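PDB 4K7C: aminopeptidase C from Lactobacillus rhamnosus, which probably acts as a hexameric cysteine aminopeptidase, cleaving amino acids from the N-termini of short peptides with a papain-like catalytic domain. Local coordinates for residues 52-57 and 369-374; 101-106 and 282-287; 378-383 and 396-401. All blocks are in the same frame, centred on the assembly; numbering follows the deposited sequence.

Interaction 1: residues 52-57 and 369-374; sequences FSIELD and TGVDLV
Ile54 and Val371 form the centre of this contact, a hydrogen-bonded antiparallel pair in which Ile54 N reaches Val371 O at 2.9 Å and Val371 N returns a bond of 2.9 Å to Ile54 O. The beta-branched side chains lie side by side, pointing the same way over helix 298-310. Packing is tightest where the tip of Ile54 meets Leu373: Ile54 CD1 and Leu373 CD1 approach to 3.4 Å, closer than ordinary van der Waals contact. Gly370 suits its position because a side chain there would collide with Ile54 O.

On the N-terminal side of Ile54 regular pairing stops, and polar side chains take over the bonding. Ser53 OG, placed between backbone N and carbonyl carbon (chi1 70°), accepts a hydrogen bond from Leu373 N at 2.8 Å along a nearly straight line. Asp372, its CG anti to the backbone N (chi1 -161°), swings back so that the anti lone pair of OD1 receives a hydrogen bond from Ser53 N at 2.9 Å. An alanine here would remove that acceptor and would probably loosen the backbone of Ser53 against the strand. Asp372 OD2 lies near Glu229 of the second subunit, a proximity of like charges that may raise the pKa of one of them.

The Leu56 end is looser. Leu56 N still bonds to Thr369 O at 2.9 Å, but Leu56 O and Thr369 OG1 are linked through a water that donates to Leu56 O at 2.7 Å. Glu55 puts its carboxylate on the other face, where OE2 forms a salt bridge with Lys382.

The arrangement is that of a short antiparallel edge strand, supplied by the N-terminal part of the chain, added beside a long strand in the beta-sheet half of a papain-like fold.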
ATOM      1  N   PHE A  52      18.745  26.706 -16.566  1.00 18.30           N
ATOM      2  CA  PHE A  52      19.142  26.836 -17.952  1.00 17.85           C
ATOM      3  C   PHE A  52      18.988  28.235 -18.506  1.00 18.44           C
ATOM      4  O   PHE A  52      17.896  28.815 -18.473  1.00 17.60           O
ATOM      5  CB  PHE A  52      18.330  25.886 -18.831  1.00 19.55           C
ATOM      6  CG  PHE A  52      18.295  24.470 -18.307  1.00 17.32           C
ATOM      7  CD1 PHE A  52      19.276  23.574 -18.681  1.00 18.39           C
ATOM      8  CD2 PHE A  52      17.277  24.047 -17.478  1.00 17.24           C
ATOM      9  CE1 PHE A  52      19.304  22.276 -18.175  1.00 18.01           C
ATOM     10  CE2 PHE A  52      17.194  22.705 -17.049  1.00 17.17           C
ATOM     11  CZ  PHE A  52      18.227  21.813 -17.395  1.00 17.07           C
ATOM     12  N   SER A  53      20.096  28.794 -18.958  1.00 19.28           N
ATOM     13  CA  SER A  53      20.096  30.171 -19.499  1.00 20.37           C
ATOM     14  C   SER A  53      19.146  30.324 -20.690  1.00 20.02           C
ATOM     15  O   SER A  53      18.557  31.384 -20.846  1.00 20.12           O
ATOM     16  CB  SER A  53      21.551  30.662 -19.823  1.00 20.03           C
ATOM     17  OG  SER A  53      22.105  29.987 -20.919  1.00 21.68           O
ATOM     18  N   ILE A  54      18.962  29.260 -21.476  1.00 20.46           N
ATOM     19  CA  ILE A  54      17.953  29.235 -22.569  1.00 22.20           C
ATOM     20  C   ILE A  54      16.954  28.172 -22.193  1.00 21.21           C
ATOM     21  O   ILE A  54      17.329  27.011 -22.026  1.00 21.49           O
ATOM     22  CB  ILE A  54      18.603  28.816 -23.897  1.00 23.39           C
ATOM     23  CG1 ILE A  54      19.656  29.864 -24.151  1.00 24.12           C
ATOM     24  CG2 ILE A  54      17.499  28.692 -24.986  1.00 23.46           C
ATOM     25  CD1 ILE A  54      20.444  29.629 -25.372  1.00 29.25           C
ATOM     26  N   GLU A  55      15.723  28.576 -21.978  1.00 18.40           N
ATOM     27  CA  GLU A  55      14.702  27.651 -21.569  1.00 19.96           C
ATOM     28  C   GLU A  55      13.388  27.944 -22.232  1.00 19.78           C
ATOM     29  O   GLU A  55      12.820  29.036 -22.020  1.00 21.11           O
ATOM     30  CB  GLU A  55      14.544  27.719 -20.079  1.00 19.39           C
ATOM     31  CG  GLU A  55      13.678  26.584 -19.551  1.00 19.89           C
ATOM     32  CD  GLU A  55      13.627  26.589 -18.015  1.00 23.99           C
ATOM     33  OE1 GLU A  55      13.859  27.657 -17.413  1.00 22.38           O
ATOM     34  OE2 GLU A  55      13.369  25.554 -17.393  1.00 25.70           O
ATOM     35  N   LEU A  56      12.855  26.989 -22.976  1.00 19.94           N
ATOM     36  CA  LEU A  56      11.534  27.153 -23.591  1.00 20.02           C
ATOM     37  C   LEU A  56      10.449  26.847 -22.563  1.00 21.19           C
ATOM     38  O   LEU A  56      10.621  26.007 -21.653  1.00 18.39           O
ATOM     39  CB  LEU A  56      11.354  26.210 -24.800  1.00 19.79           C
ATOM     40  CG  LEU A  56      12.535  26.229 -25.800  1.00 21.43           C
ATOM     41  CD1 LEU A  56      12.331  25.289 -26.973  1.00 23.31           C
ATOM     42  CD2 LEU A  56      12.892  27.586 -26.262  1.00 24.50           C
ATOM     43  N   ASP A  57       9.308  27.469 -22.769  1.00 20.37           N
ATOM     44  CA  ASP A  57       8.188  27.226 -21.876  1.00 25.36           C
ATOM     45  C   ASP A  57       7.348  26.088 -22.503  1.00 25.57           C
ATOM     46  O   ASP A  57       6.640  26.301 -23.504  1.00 25.79           O
ATOM     47  CB  ASP A  57       7.448  28.543 -21.743  1.00 30.66           C
ATOM     48  CG  ASP A  57       6.216  28.431 -20.881  1.00 41.96           C
ATOM     49  OD1 ASP A  57       6.030  27.336 -20.247  1.00 48.05           O
ATOM     50  OD2 ASP A  57       5.444  29.438 -20.855  1.00 41.34           O
ATOM     51  N   THR A 369      14.631  21.056 -24.705  1.00 16.98           N
ATOM     52  CA  THR A 369      13.793  22.256 -24.429  1.00 15.99           C
ATOM     53  C   THR A 369      14.519  23.390 -23.735  1.00 15.79           C
ATOM     54  O   THR A 369      13.925  24.378 -23.378  1.00 15.98           O
ATOM     55  CB  THR A 369      12.494  21.911 -23.682  1.00 16.90           C
ATOM     56  OG1 THR A 369      12.792  21.606 -22.304  1.00 18.23           O
ATOM     57  CG2 THR A 369      11.708  20.709 -24.388  1.00 18.84           C
ATOM     58  N   GLY A 370      15.836  23.294 -23.692  1.00 19.14           N
ATOM     59  CA  GLY A 370      16.657  24.281 -22.975  1.00 17.73           C
ATOM     60  C   GLY A 370      18.103  23.838 -23.048  1.00 18.00           C
ATOM     61  O   GLY A 370      18.410  22.675 -23.377  1.00 16.20           O
ATOM     62  N   VAL A 371      18.971  24.814 -22.806  1.00 18.08           N
ATOM     63  CA  VAL A 371      20.441  24.644 -22.756  1.00 17.49           C
ATOM     64  C   VAL A 371      21.001  25.737 -21.927  1.00 17.54           C
ATOM     65  O   VAL A 371      20.522  26.860 -22.020  1.00 20.66           O
ATOM     66  CB  VAL A 371      21.098  24.550 -24.193  1.00 18.49           C
ATOM     67  CG1 VAL A 371      20.978  25.874 -24.968  1.00 20.33           C
ATOM     68  CG2 VAL A 371      22.503  23.991 -24.072  1.00 18.61           C
ATOM     69  N   ASP A 372      21.903  25.400 -21.003  1.00 16.91           N
ATOM     70  CA  ASP A 372      22.590  26.359 -20.162  1.00 18.78           C
ATOM     71  C   ASP A 372      23.882  26.625 -20.895  1.00 18.26           C
ATOM     72  O   ASP A 372      24.754  25.710 -21.107  1.00 21.06           O
ATOM     73  CB  ASP A 372      22.894  25.773 -18.769  1.00 17.69           C
ATOM     74  CG  ASP A 372      23.189  26.834 -17.736  1.00 17.96           C
ATOM     75  OD1 ASP A 372      22.653  27.948 -17.842  1.00 15.23           O
ATOM     76  OD2 ASP A 372      23.912  26.517 -16.761  1.00 18.18           O
ATOM     77  N   LEU A 373      24.050  27.921 -21.168  1.00 17.22           N
ATOM     78  CA  LEU A 373      25.287  28.397 -21.826  1.00 19.75           C
ATOM     79  C   LEU A 373      26.077  29.266 -20.837  1.00 19.16           C
ATOM     80  O   LEU A 373      25.560  30.268 -20.339  1.00 21.37           O
ATOM     81  CB  LEU A 373      24.881  29.260 -23.038  1.00 20.92           C
ATOM     82  CG  LEU A 373      24.157  28.557 -24.169  1.00 21.67           C
ATOM     83  CD1 LEU A 373      23.887  29.627 -25.257  1.00 22.97           C
ATOM     84  CD2 LEU A 373      24.898  27.382 -24.753  1.00 24.70           C
ATOM     85  N   VAL A 374      27.290  28.850 -20.514  1.00 21.13           N
ATOM     86  CA  VAL A 374      28.180  29.554 -19.584  1.00 20.92           C
ATOM     87  C   VAL A 374      29.476  29.853 -20.359  1.00 21.52           C
ATOM     88  O   VAL A 374      30.076  28.965 -20.994  1.00 22.30           O
ATOM     89  CB  VAL A 374      28.534  28.710 -18.337  1.00 20.90           C
ATOM     90  CG1 VAL A 374      29.414  29.527 -17.365  1.00 24.33           C
ATOM     91  CG2 VAL A 374      27.280  28.297 -17.562  1.00 22.25           C
TER
HETATM   92  O   HOH W   1      11.163  23.442 -21.113  1.00 16.71           O

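Interaction 2: residues 101-106 and 282-287; sequences FWDKFE and LGNVVG
The backbones of helix 96-117 and the irregular loop 282-287 draw closest at Glu106 and Val285, whose CA atoms lie 5.2 Å apart. In this papain-like cysteine peptidase fold the contact joins a helix to the loop between strands 275-279 and 293-295. Asp103, with CG anti to its backbone N (chi1 -176°), presents OD1 to Asn284 ND2 at 2.9 Å. The donor meets OD1 nearly along its C-O axis, and OD1 stays close to the amide plane although carboxylate and amide planes are 69° apart. Asparagine suits this buried place because ND2 can also donate to Met144 O, while Asp103 OD2 forms a salt bridge with Lys107.

Glu106 bends at chi2 (-77°), laying OE1 alongside Val285 CG1 at 3.6 Å, while OE2 is held by Tyr152 and Lys151. Backbone oxygens Glu106 O and Asn284 O, both acceptors, stand only 3.0 Å apart. One water accepts from Val286 N at 3.0 Å and sits within donating range of Glu106 O and OE1, though its two protons cannot serve every acceptor around it. A second water lies 2.6 Å from Glu106 OE1 and 2.8 Å from Val286 O.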
ATOM      1  N   PHE A 101      -1.488   3.369 -34.231  1.00 14.54           N
ATOM      2  CA  PHE A 101      -2.319   2.555 -35.122  1.00 14.86           C
ATOM      3  C   PHE A 101      -1.728   2.433 -36.565  1.00 15.57           C
ATOM      4  O   PHE A 101      -1.530   1.351 -37.059  1.00 16.61           O
ATOM      5  CB  PHE A 101      -3.793   3.097 -35.113  1.00 16.44           C
ATOM      6  CG  PHE A 101      -4.759   2.248 -35.972  1.00 16.36           C
ATOM      7  CD1 PHE A 101      -5.672   1.370 -35.430  1.00 16.33           C
ATOM      8  CD2 PHE A 101      -4.685   2.335 -37.352  1.00 18.57           C
ATOM      9  CE1 PHE A 101      -6.525   0.639 -36.257  1.00 15.57           C
ATOM     10  CE2 PHE A 101      -5.501   1.584 -38.166  1.00 19.08           C
ATOM     11  CZ  PHE A 101      -6.378   0.696 -37.628  1.00 17.62           C
ATOM     12  N   TRP A 102      -1.501   3.589 -37.210  1.00 15.27           N
ATOM     13  CA  TRP A 102      -1.063   3.682 -38.589  1.00 17.85           C
ATOM     14  C   TRP A 102       0.362   3.170 -38.740  1.00 16.32           C
ATOM     15  O   TRP A 102       0.669   2.465 -39.698  1.00 16.39           O
ATOM     16  CB  TRP A 102      -1.202   5.088 -39.070  1.00 16.44           C
ATOM     17  CG  TRP A 102      -2.638   5.497 -39.192  1.00 15.04           C
ATOM     18  CD1 TRP A 102      -3.260   6.553 -38.589  1.00 15.77           C
ATOM     19  CD2 TRP A 102      -3.636   4.851 -39.989  1.00 16.80           C
ATOM     20  NE1 TRP A 102      -4.582   6.600 -38.976  1.00 17.27           N
ATOM     21  CE2 TRP A 102      -4.831   5.571 -39.829  1.00 15.86           C
ATOM     22  CE3 TRP A 102      -3.633   3.749 -40.823  1.00 17.99           C
ATOM     23  CZ2 TRP A 102      -6.059   5.212 -40.507  1.00 17.40           C
ATOM     24  CZ3 TRP A 102      -4.832   3.361 -41.465  1.00 19.57           C
ATOM     25  CH2 TRP A 102      -6.025   4.076 -41.294  1.00 17.56           C
ATOM     26  N   ASP A 103       1.182   3.376 -37.718  1.00 17.03           N
ATOM     27  CA  ASP A 103       2.510   2.834 -37.718  1.00 17.09           C
ATOM     28  C   ASP A 103       2.503   1.289 -37.789  1.00 15.50           C
ATOM     29  O   ASP A 103       3.147   0.612 -38.661  1.00 17.39           O
ATOM     30  CB  ASP A 103       3.314   3.316 -36.508  1.00 15.85           C
ATOM     31  CG  ASP A 103       4.739   2.828 -36.546  1.00 16.94           C
ATOM     32  OD1 ASP A 103       5.427   3.131 -37.553  1.00 17.29           O
ATOM     33  OD2 ASP A 103       5.186   2.132 -35.533  1.00 16.40           O
ATOM     34  N   LYS A 104       1.817   0.639 -36.880  1.00 16.10           N
ATOM     35  CA  LYS A 104       1.651  -0.802 -36.903  1.00 15.82           C
ATOM     36  C   LYS A 104       1.054  -1.373 -38.155  1.00 16.59           C
ATOM     37  O   LYS A 104       1.445  -2.396 -38.642  1.00 14.98           O
ATOM     38  CB  LYS A 104       0.803  -1.242 -35.708  1.00 18.07           C
ATOM     39  CG  LYS A 104       1.424  -1.080 -34.344  1.00 19.71           C
ATOM     40  CD  LYS A 104       1.633  -2.398 -33.672  1.00 17.84           C
ATOM     41  CE  LYS A 104       2.459  -2.367 -32.361  1.00 17.42           C
ATOM     42  NZ  LYS A 104       3.860  -1.907 -32.481  1.00 17.84           N
ATOM     43  N   PHE A 105       0.015  -0.717 -38.665  1.00 15.26           N
ATOM     44  CA  PHE A 105      -0.607  -1.215 -39.853  1.00 17.20           C
ATOM     45  C   PHE A 105       0.336  -1.079 -41.073  1.00 16.79           C
ATOM     46  O   PHE A 105       0.503  -2.040 -41.833  1.00 17.57           O
ATOM     47  CB  PHE A 105      -1.940  -0.519 -40.074  1.00 18.55           C
ATOM     48  CG  PHE A 105      -2.765  -1.187 -41.138  1.00 17.71           C
ATOM     49  CD1 PHE A 105      -3.043  -2.553 -41.051  1.00 18.32           C
ATOM     50  CD2 PHE A 105      -3.275  -0.461 -42.181  1.00 20.04           C
ATOM     51  CE1 PHE A 105      -3.734  -3.213 -42.025  1.00 19.02           C
ATOM     52  CE2 PHE A 105      -4.025  -1.153 -43.157  1.00 19.98           C
ATOM     53  CZ  PHE A 105      -4.285  -2.504 -43.042  1.00 18.41           C
ATOM     54  N   GLU A 106       0.972   0.070 -41.215  1.00 16.09           N
ATOM     55  CA  GLU A 106       1.932   0.330 -42.338  1.00 16.48           C
ATOM     56  C   GLU A 106       3.106  -0.592 -42.178  1.00 18.07           C
ATOM     57  O   GLU A 106       3.505  -1.229 -43.124  1.00 16.48           O
ATOM     58  CB  GLU A 106       2.376   1.779 -42.363  1.00 16.20           C
ATOM     59  CG  GLU A 106       1.270   2.713 -42.854  1.00 16.57           C
ATOM     60  CD  GLU A 106       1.053   2.706 -44.405  1.00 18.59           C
ATOM     61  OE1 GLU A 106       1.839   2.103 -45.197  1.00 20.12           O
ATOM     62  OE2 GLU A 106       0.019   3.329 -44.816  1.00 18.25           O
ATOM     63  N   LEU A 282      14.840  -0.525 -43.861  1.00 33.03           N
ATOM     64  CA  LEU A 282      14.284   0.146 -42.633  1.00 30.85           C
ATOM     65  C   LEU A 282      13.138   1.147 -43.022  1.00 30.61           C
ATOM     66  O   LEU A 282      13.325   1.989 -43.908  1.00 31.10           O
ATOM     67  CB  LEU A 282      15.347   0.954 -41.881  1.00 32.72           C
ATOM     68  CG  LEU A 282      14.935   2.037 -40.882  1.00 34.02           C
ATOM     69  CD1 LEU A 282      14.395   1.474 -39.609  1.00 35.85           C
ATOM     70  CD2 LEU A 282      16.040   3.063 -40.499  1.00 35.35           C
ATOM     71  N   GLY A 283      12.006   1.083 -42.341  1.00 28.03           N
ATOM     72  CA  GLY A 283      10.835   1.866 -42.799  1.00 25.26           C
ATOM     73  C   GLY A 283       9.527   1.462 -42.199  1.00 19.42           C
ATOM     74  O   GLY A 283       9.452   0.536 -41.414  1.00 22.35           O
ATOM     75  N   ASN A 284       8.468   2.223 -42.511  1.00 18.39           N
ATOM     76  CA  ASN A 284       7.130   1.789 -42.197  1.00 18.31           C
ATOM     77  C   ASN A 284       6.170   1.982 -43.368  1.00 19.10           C
ATOM     78  O   ASN A 284       5.323   1.144 -43.596  1.00 18.93           O
ATOM     79  CB  ASN A 284       6.515   2.518 -40.985  1.00 17.53           C
ATOM     80  CG  ASN A 284       6.719   4.034 -40.975  1.00 17.27           C
ATOM     81  OD1 ASN A 284       7.348   4.656 -41.858  1.00 18.78           O
ATOM     82  ND2 ASN A 284       6.262   4.638 -39.924  1.00 17.53           N
ATOM     83  N   VAL A 285       6.249   3.129 -44.026  1.00 19.56           N
ATOM     84  CA  VAL A 285       5.142   3.460 -44.985  1.00 17.98           C
ATOM     85  C   VAL A 285       5.674   3.199 -46.418  1.00 17.53           C
ATOM     86  O   VAL A 285       6.475   3.954 -46.904  1.00 19.74           O
ATOM     87  CB  VAL A 285       4.683   4.895 -44.951  1.00 18.10           C
ATOM     88  CG1 VAL A 285       3.578   5.137 -46.018  1.00 19.73           C
ATOM     89  CG2 VAL A 285       4.141   5.228 -43.538  1.00 17.50           C
ATOM     90  N   VAL A 286       5.256   2.089 -46.993  1.00 17.98           N
ATOM     91  CA  VAL A 286       5.618   1.803 -48.384  1.00 21.42           C
ATOM     92  C   VAL A 286       5.037   2.926 -49.216  1.00 19.42           C
ATOM     93  O   VAL A 286       3.818   3.253 -49.144  1.00 21.93           O
ATOM     94  CB  VAL A 286       5.190   0.397 -48.890  1.00 19.78           C
ATOM     95  CG1 VAL A 286       5.420   0.212 -50.423  1.00 22.90           C
ATOM     96  CG2 VAL A 286       5.889  -0.705 -48.112  1.00 21.34           C
ATOM     97  N   GLY A 287       5.918   3.492 -50.053  1.00 23.83           N
ATOM     98  CA  GLY A 287       5.530   4.561 -50.897  1.00 23.52           C
ATOM     99  C   GLY A 287       5.746   5.930 -50.290  1.00 23.50           C
ATOM    100  O   GLY A 287       5.614   6.927 -50.974  1.00 25.92           O
TER
HETATM  101  O   HOH W   2       3.436   0.109 -45.693  1.00 15.22           O
HETATM  102  O   HOH W   3       1.711   2.129 -47.768  1.00 16.41           O

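Interaction 3: residues 378-383 and 396-401; sequences PTKWKV and YFVASD
Trp381 sets its CG anti to the carbonyl carbon (chi1 -59°) and Asp401 sets its own anti to the backbone N (chi1 -162°), which brings indole and carboxylate together at one end of the strand pair. Trp381 NE1 donates to Asp401 OD1 at 2.9 Å, through the anti lone pair of that oxygen. The acceptor lies almost in the ring plane, and ring and carboxylate are nearly coplanar, so the bond helps to fix the rotation of both. Pro378 CG packs against Asp401 OD1 at 3.4 Å. The second oxygen, OD2, forms a salt bridge with Lys302, which probably favours the ionised carboxylate, and Phe404 stacks on the indole.

Asp401 N also bonds to Thr379 O at 3.0 Å, approaching from above the carbonyl plane.

The two strands form a beta hairpin in the sheet half of the papain-like fold. Trp381 pairs with Ala399, Trp381 N reaching Ala399 O at 2.8 Å, and Val383 pairs with Phe397, Phe397 N reaching Val383 O at 2.7 Å. Trp381, Val383, Phe397 and Ala399 share one face; there the small methyl of Ala399 sits beside the CB of Trp381 and CG2 of Val383, and Val383 CB meets Phe397 CB at 3.8 Å.

Lys382 lies on the other face. Its main polar partner is Glu55, in a salt bridge, and a cation-pi contact adds to it: the extended chain carries Lys382 NZ over the Tyr396 ring, 4.6 Å from the centroid and 17° off the normal. Tyr396 OH is hydrogen-bonded to Thr58 and Gly59, which helps hold the ring in place beneath the cation. Ser400, the N-cap of helix 401-407, turns OG to accept a hydrogen bond from Trp403 N, and the same OG is hydrogen-bonded to Asp333 OD1.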
ATOM      1  N   PRO A 378      27.920  25.171 -23.964  1.00 20.62           N
ATOM      2  CA  PRO A 378      26.839  24.467 -23.266  1.00 19.91           C
ATOM      3  C   PRO A 378      27.361  23.664 -22.084  1.00 22.54           C
ATOM      4  O   PRO A 378      28.386  22.979 -22.219  1.00 18.37           O
ATOM      5  CB  PRO A 378      26.311  23.551 -24.346  1.00 20.65           C
ATOM      6  CG  PRO A 378      27.455  23.354 -25.284  1.00 20.31           C
ATOM      7  CD  PRO A 378      28.034  24.738 -25.341  1.00 18.39           C
ATOM      8  N   THR A 379      26.730  23.762 -20.915  1.00 18.84           N
ATOM      9  CA  THR A 379      27.161  22.876 -19.784  1.00 16.56           C
ATOM     10  C   THR A 379      26.196  21.708 -19.528  1.00 19.68           C
ATOM     11  O   THR A 379      26.591  20.667 -18.963  1.00 19.92           O
ATOM     12  CB  THR A 379      27.338  23.750 -18.521  1.00 18.97           C
ATOM     13  OG1 THR A 379      26.109  24.399 -18.232  1.00 16.24           O
ATOM     14  CG2 THR A 379      28.426  24.787 -18.743  1.00 21.43           C
ATOM     15  N   LYS A 380      24.928  21.970 -19.846  1.00 18.13           N
ATOM     16  CA  LYS A 380      23.836  21.071 -19.582  1.00 19.40           C
ATOM     17  C   LYS A 380      22.623  21.467 -20.433  1.00 18.01           C
ATOM     18  O   LYS A 380      22.531  22.584 -20.876  1.00 19.65           O
ATOM     19  CB  LYS A 380      23.447  20.982 -18.096  1.00 19.10           C
ATOM     20  CG  LYS A 380      23.205  22.274 -17.405  1.00 24.08           C
ATOM     21  CD  LYS A 380      23.265  22.173 -15.885  1.00 26.39           C
ATOM     22  CE  LYS A 380      22.978  23.504 -15.199  1.00 29.59           C
ATOM     23  NZ  LYS A 380      23.153  23.229 -13.750  1.00 32.28           N
ATOM     24  N   TRP A 381      21.787  20.449 -20.698  1.00 15.58           N
ATOM     25  CA  TRP A 381      20.686  20.514 -21.637  1.00 15.61           C
ATOM     26  C   TRP A 381      19.449  20.056 -20.889  1.00 15.25           C
ATOM     27  O   TRP A 381      19.476  19.088 -20.072  1.00 19.15           O
ATOM     28  CB  TRP A 381      20.910  19.546 -22.779  1.00 16.74           C
ATOM     29  CG  TRP A 381      22.193  19.805 -23.548  1.00 16.99           C
ATOM     30  CD1 TRP A 381      23.435  19.400 -23.194  1.00 19.25           C
ATOM     31  CD2 TRP A 381      22.306  20.396 -24.850  1.00 17.42           C
ATOM     32  NE1 TRP A 381      24.377  19.844 -24.135  1.00 19.05           N
ATOM     33  CE2 TRP A 381      23.690  20.455 -25.158  1.00 18.09           C
ATOM     34  CE3 TRP A 381      21.369  21.026 -25.735  1.00 19.02           C
ATOM     35  CZ2 TRP A 381      24.169  21.029 -26.331  1.00 16.86           C
ATOM     36  CZ3 TRP A 381      21.836  21.537 -26.922  1.00 19.22           C
ATOM     37  CH2 TRP A 381      23.224  21.566 -27.202  1.00 18.81           C
ATOM     38  N   LYS A 382      18.341  20.741 -21.173  1.00 17.93           N
ATOM     39  CA  LYS A 382      17.069  20.423 -20.582  1.00 18.27           C
ATOM     40  C   LYS A 382      16.303  19.479 -21.487  1.00 17.16           C
ATOM     41  O   LYS A 382      16.146  19.698 -22.720  1.00 15.98           O
ATOM     42  CB  LYS A 382      16.241  21.663 -20.291  1.00 16.21           C
ATOM     43  CG  LYS A 382      14.880  21.401 -19.679  1.00 18.53           C
ATOM     44  CD  LYS A 382      14.113  22.679 -19.354  1.00 17.70           C
ATOM     45  CE  LYS A 382      12.967  22.342 -18.401  1.00 19.24           C
ATOM     46  NZ  LYS A 382      11.916  23.376 -18.365  1.00 20.95           N
ATOM     47  N   VAL A 383      15.776  18.429 -20.886  1.00 17.54           N
ATOM     48  CA  VAL A 383      15.237  17.298 -21.656  1.00 16.55           C
ATOM     49  C   VAL A 383      13.801  16.983 -21.262  1.00 16.19           C
ATOM     50  O   VAL A 383      13.506  16.636 -20.094  1.00 16.81           O
ATOM     51  CB  VAL A 383      16.103  16.036 -21.467  1.00 17.14           C
ATOM     52  CG1 VAL A 383      15.523  14.789 -22.176  1.00 19.89           C
ATOM     53  CG2 VAL A 383      17.425  16.336 -21.986  1.00 17.05           C
ATOM     54  N   TYR A 396      10.907  16.126 -16.519  1.00 14.52           N
ATOM     55  CA  TYR A 396      12.045  16.646 -17.253  1.00 14.80           C
ATOM     56  C   TYR A 396      13.377  16.134 -16.694  1.00 17.13           C
ATOM     57  O   TYR A 396      13.573  15.987 -15.457  1.00 17.65           O
ATOM     58  CB  TYR A 396      12.029  18.162 -17.223  1.00 15.24           C
ATOM     59  CG  TYR A 396      10.927  18.785 -18.099  1.00 16.84           C
ATOM     60  CD1 TYR A 396      11.219  19.145 -19.393  1.00 15.84           C
ATOM     61  CD2 TYR A 396       9.586  18.921 -17.648  1.00 17.98           C
ATOM     62  CE1 TYR A 396      10.239  19.671 -20.215  1.00 16.09           C
ATOM     63  CE2 TYR A 396       8.615  19.419 -18.430  1.00 17.51           C
ATOM     64  CZ  TYR A 396       8.922  19.822 -19.732  1.00 16.75           C
ATOM     65  OH  TYR A 396       7.909  20.335 -20.538  1.00 19.54           O
ATOM     66  N   PHE A 397      14.270  15.849 -17.616  1.00 15.54           N
ATOM     67  CA  PHE A 397      15.597  15.285 -17.311  1.00 15.30           C
ATOM     68  C   PHE A 397      16.628  16.419 -17.590  1.00 17.20           C
ATOM     69  O   PHE A 397      16.268  17.463 -18.159  1.00 15.53           O
ATOM     70  CB  PHE A 397      15.835  14.066 -18.177  1.00 15.68           C
ATOM     71  CG  PHE A 397      15.291  12.757 -17.635  1.00 16.09           C
ATOM     72  CD1 PHE A 397      14.140  12.686 -16.931  1.00 16.51           C
ATOM     73  CD2 PHE A 397      15.931  11.576 -17.968  1.00 17.09           C
ATOM     74  CE1 PHE A 397      13.647  11.473 -16.462  1.00 17.34           C
ATOM     75  CE2 PHE A 397      15.466  10.384 -17.496  1.00 18.83           C
ATOM     76  CZ  PHE A 397      14.326  10.342 -16.733  1.00 16.95           C
ATOM     77  N   VAL A 398      17.877  16.192 -17.189  1.00 17.19           N
ATOM     78  CA  VAL A 398      18.960  17.109 -17.450  1.00 16.02           C
ATOM     79  C   VAL A 398      20.125  16.264 -17.940  1.00 18.84           C
ATOM     80  O   VAL A 398      20.413  15.161 -17.358  1.00 16.89           O
ATOM     81  CB  VAL A 398      19.271  17.980 -16.260  1.00 18.17           C
ATOM     82  CG1 VAL A 398      19.448  17.135 -15.016  1.00 21.66           C
ATOM     83  CG2 VAL A 398      20.518  18.819 -16.529  1.00 20.77           C
ATOM     84  N   ALA A 399      20.818  16.722 -19.018  1.00 14.44           N
ATOM     85  CA  ALA A 399      21.917  15.963 -19.602  1.00 15.49           C
ATOM     86  C   ALA A 399      23.127  16.869 -19.595  1.00 16.24           C
ATOM     87  O   ALA A 399      23.014  18.059 -20.011  1.00 16.30           O
ATOM     88  CB  ALA A 399      21.649  15.564 -21.025  1.00 18.30           C
ATOM     89  N   SER A 400      24.252  16.368 -19.072  1.00 16.03           N
ATOM     90  CA  SER A 400      25.456  17.152 -19.072  1.00 15.14           C
ATOM     91  C   SER A 400      25.974  17.242 -20.533  1.00 16.24           C
ATOM     92  O   SER A 400      25.685  16.390 -21.381  1.00 16.31           O
ATOM     93  CB  SER A 400      26.582  16.565 -18.149  1.00 16.23           C
ATOM     94  OG  SER A 400      27.100  15.372 -18.680  1.00 15.36           O
ATOM     95  N   ASP A 401      26.776  18.280 -20.797  1.00 14.16           N
ATOM     96  CA  ASP A 401      27.356  18.419 -22.120  1.00 16.39           C
ATOM     97  C   ASP A 401      28.292  17.226 -22.417  1.00 15.09           C
ATOM     98  O   ASP A 401      28.326  16.699 -23.536  1.00 18.18           O
ATOM     99  CB  ASP A 401      28.078  19.757 -22.249  1.00 15.95           C
ATOM    100  CG  ASP A 401      28.281  20.098 -23.703  1.00 18.24           C
ATOM    101  OD1 ASP A 401      27.266  20.062 -24.382  1.00 18.17           O
ATOM    102  OD2 ASP A 401      29.448  20.268 -24.156  1.00 21.29           O
TER

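Overall arrangement
From the N terminus, residues 52-57 open the longest loop, which interaction 1 closes more than 300 residues later on strand 364-374. Interaction 2, joining helix 96-117 to loop 282-287, opens and closes wholly within that span, and no two contacts cross. Interaction 3 follows in series as a local hairpin, starting just after interaction 1 closes. Interactions 1 and 3 are neighbours in the sheet half, their centres about 9 Å apart, because strands 364-374 and 377-384 pair directly; Asp372 O and Thr379 N lie 2.8 Å apart. Interaction 2 is on the opposite side of the chain's centre, about 35 Å centre to centre from interaction 1, and binds a helix to a loop.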